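Long-range contact in putative histidinol-phosphate aminotransferase (Erwinia carotovora atroseptica, PDB 3LY1), which probably transfers amino groups between substrates with the help of pyridoxal 5'-phosphate, as a class-II aminotransferase of the histidinol-phosphate type: residues S70-G76 / R221-A227. Residues are numbered along the deposited sequence; the frame is centred on the assembly and turned at random.
Sequences SILLTAG and RVGYAVA. With PLP (pyridoxal-5'-phosphate), chain E; EDO (1,2-ethanediol), chain H.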
# COMPACT_ATOMS: atom_id res chain seq x y z
N SER A 70 3.06 -15.12 12.03
CA SER A 70 2.32 -14.25 12.92
C SER A 70 2.53 -12.75 12.63
O SER A 70 2.02 -11.89 13.37
CB SER A 70 2.70 -14.59 14.38
OG SER A 70 1.90 -15.67 14.85
N ILE A 71 3.27 -12.43 11.58
CA ILE A 71 3.48 -11.04 11.13
C ILE A 71 2.88 -10.82 9.73
O ILE A 71 3.13 -11.61 8.82
CB ILE A 71 4.99 -10.67 11.12
CG1 ILE A 71 5.57 -10.80 12.52
CG2 ILE A 71 5.26 -9.20 10.58
CD1 ILE A 71 4.78 -10.00 13.60
N LEU A 72 2.10 -9.76 9.56
CA LEU A 72 1.70 -9.26 8.24
C LEU A 72 2.14 -7.84 8.06
O LEU A 72 1.68 -6.95 8.79
CB LEU A 72 0.18 -9.31 8.02
CG LEU A 72 -0.36 -8.89 6.65
CD1 LEU A 72 -0.01 -9.91 5.58
CD2 LEU A 72 -1.89 -8.77 6.73
N LEU A 73 3.05 -7.62 7.11
CA LEU A 73 3.52 -6.28 6.77
C LEU A 73 2.51 -5.58 5.90
O LEU A 73 1.92 -6.18 4.97
CB LEU A 73 4.88 -6.32 6.07
CG LEU A 73 6.17 -6.41 6.89
CD1 LEU A 73 7.24 -6.99 5.97
CD2 LEU A 73 6.58 -5.07 7.52
N THR A 74 2.29 -4.31 6.19
CA THR A 74 1.25 -3.54 5.52
C THR A 74 1.79 -2.14 5.24
O THR A 74 2.84 -1.69 5.82
CB THR A 74 -0.11 -3.45 6.35
OG1 THR A 74 0.10 -2.76 7.58
CG2 THR A 74 -0.76 -4.88 6.66
N ALA A 75 1.13 -1.47 4.31
CA ALA A 75 1.55 -0.10 3.93
C ALA A 75 0.94 0.89 4.91
O ALA A 75 -0.16 1.42 4.70
CB ALA A 75 1.20 0.23 2.47
N GLY A 76 1.64 1.07 6.02
CA GLY A 76 1.13 1.72 7.22
C GLY A 76 0.11 0.86 7.94
O GLY A 76 -0.40 -0.09 7.38
N ARG A 221 5.28 4.72 4.74
CA ARG A 221 4.22 3.72 4.65
C ARG A 221 4.68 2.29 5.02
O ARG A 221 4.68 1.38 4.18
CB ARG A 221 3.53 3.77 3.26
CG ARG A 221 3.33 5.19 2.71
CD ARG A 221 2.54 6.10 3.66
NE ARG A 221 1.24 5.51 4.07
CZ ARG A 221 0.84 5.35 5.32
NH1 ARG A 221 1.59 5.78 6.32
NH2 ARG A 221 -0.35 4.80 5.59
N VAL A 222 5.05 2.11 6.28
CA VAL A 222 5.40 0.80 6.80
C VAL A 222 4.69 0.58 8.11
O VAL A 222 4.90 1.30 9.07
CB VAL A 222 6.95 0.61 6.99
CG1 VAL A 222 7.27 -0.86 7.29
CG2 VAL A 222 7.77 1.12 5.76
N GLY A 223 3.82 -0.43 8.16
CA GLY A 223 3.23 -0.88 9.40
C GLY A 223 3.10 -2.38 9.36
O GLY A 223 3.57 -3.02 8.42
N TYR A 224 2.47 -2.95 10.39
CA TYR A 224 2.32 -4.40 10.46
C TYR A 224 1.23 -4.80 11.47
O TYR A 224 0.79 -3.98 12.31
CB TYR A 224 3.65 -5.11 10.77
CG TYR A 224 4.30 -4.76 12.08
CD1 TYR A 224 5.02 -3.59 12.23
CD2 TYR A 224 4.19 -5.60 13.18
CE1 TYR A 224 5.64 -3.27 13.42
CE2 TYR A 224 4.78 -5.26 14.40
CZ TYR A 224 5.52 -4.11 14.51
OH TYR A 224 6.10 -3.81 15.72
N ALA A 225 0.75 -6.03 11.30
CA ALA A 225 -0.12 -6.71 12.27
C ALA A 225 0.64 -7.87 12.93
O ALA A 225 1.51 -8.53 12.30
CB ALA A 225 -1.41 -7.18 11.62
N VAL A 226 0.33 -8.11 14.19
CA VAL A 226 0.79 -9.28 14.94
C VAL A 226 -0.43 -10.07 15.40
O VAL A 226 -1.40 -9.49 15.96
CB VAL A 226 1.69 -8.90 16.12
CG1 VAL A 226 2.40 -10.17 16.67
CG2 VAL A 226 2.69 -7.77 15.72
N ALA A 227 -0.48 -11.37 15.10
CA ALA A 227 -1.62 -12.18 15.53
C ALA A 227 -1.27 -13.66 15.43
O ALA A 227 -0.21 -14.02 14.93
CB ALA A 227 -2.85 -11.85 14.69
N1 PLP E . -3.84 4.22 14.17
C2 PLP E . -3.93 5.42 14.83
C2A PLP E . -4.47 5.44 16.24
C3 PLP E . -3.54 6.58 14.16
O3 PLP E . -3.63 7.77 14.81
C4 PLP E . -3.07 6.50 12.83
C4A PLP E . -2.52 7.72 12.14
O4A PLP E . -3.23 8.72 12.17
C5 PLP E . -3.00 5.27 12.17
C6 PLP E . -3.42 4.14 12.87
C5A PLP E . -2.53 5.13 10.74
O4P PLP E . -1.16 5.53 10.53
P PLP E . -0.27 4.84 9.40
O1P PLP E . -1.08 4.38 8.23
O2P PLP E . 0.38 3.71 10.16
O3P PLP E . 0.72 5.95 9.07
C1 EDO H . 8.18 -1.37 15.25
O1 EDO H . 7.14 -1.24 16.21
C2 EDO H . 9.26 -2.27 15.85
O2 EDO H . 10.07 -1.47 16.69
O HOH W 1 -1.01 3.34 3.15
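Strands 71-74 and 223-226 run antiparallel, their axes 4.4 Å apart at 157°. L72 and A225 form one hydrogen-bonded pair (A225 N to L72 O 2.8 Å, L72 N to A225 O 3.1 Å), T74 and G223 another (G223 N to T74 O 2.8 Å, T74 N to G223 O 2.9 Å); S70 OG also bonds A227 O (2.7 Å). Past the strand, A75 centres an inverse gamma turn, and T74 OG1 holds G76 O (2.7 Å). The segments crowd here, so a CB on G223 would strike G76 C, and one on G76 would strike R221 NH2. The guanidinium, with G76 CA over one face, clamps the cofactor phosphate: R221 NH1 to PLP O3P 2.9 Å, NH2 to PLP O1P 2.8 Å. A water bridges R221 NH2 and A75 O.

Beta-branched I71 and V226 suit the extended backbone and meet on one sheet face (I71 CD1 to V226 CG2 3.7 Å). That face carries L73 and Y224, which pack on helix 50-63; the Y224 hydroxyl bonds H64. On the other face, L72 and small A225 lie against M235 of helix 229-235. Strand 71-74 edges the chain's large mixed sheet, while 223-226, its antiparallel member, pairs onward with 205-210.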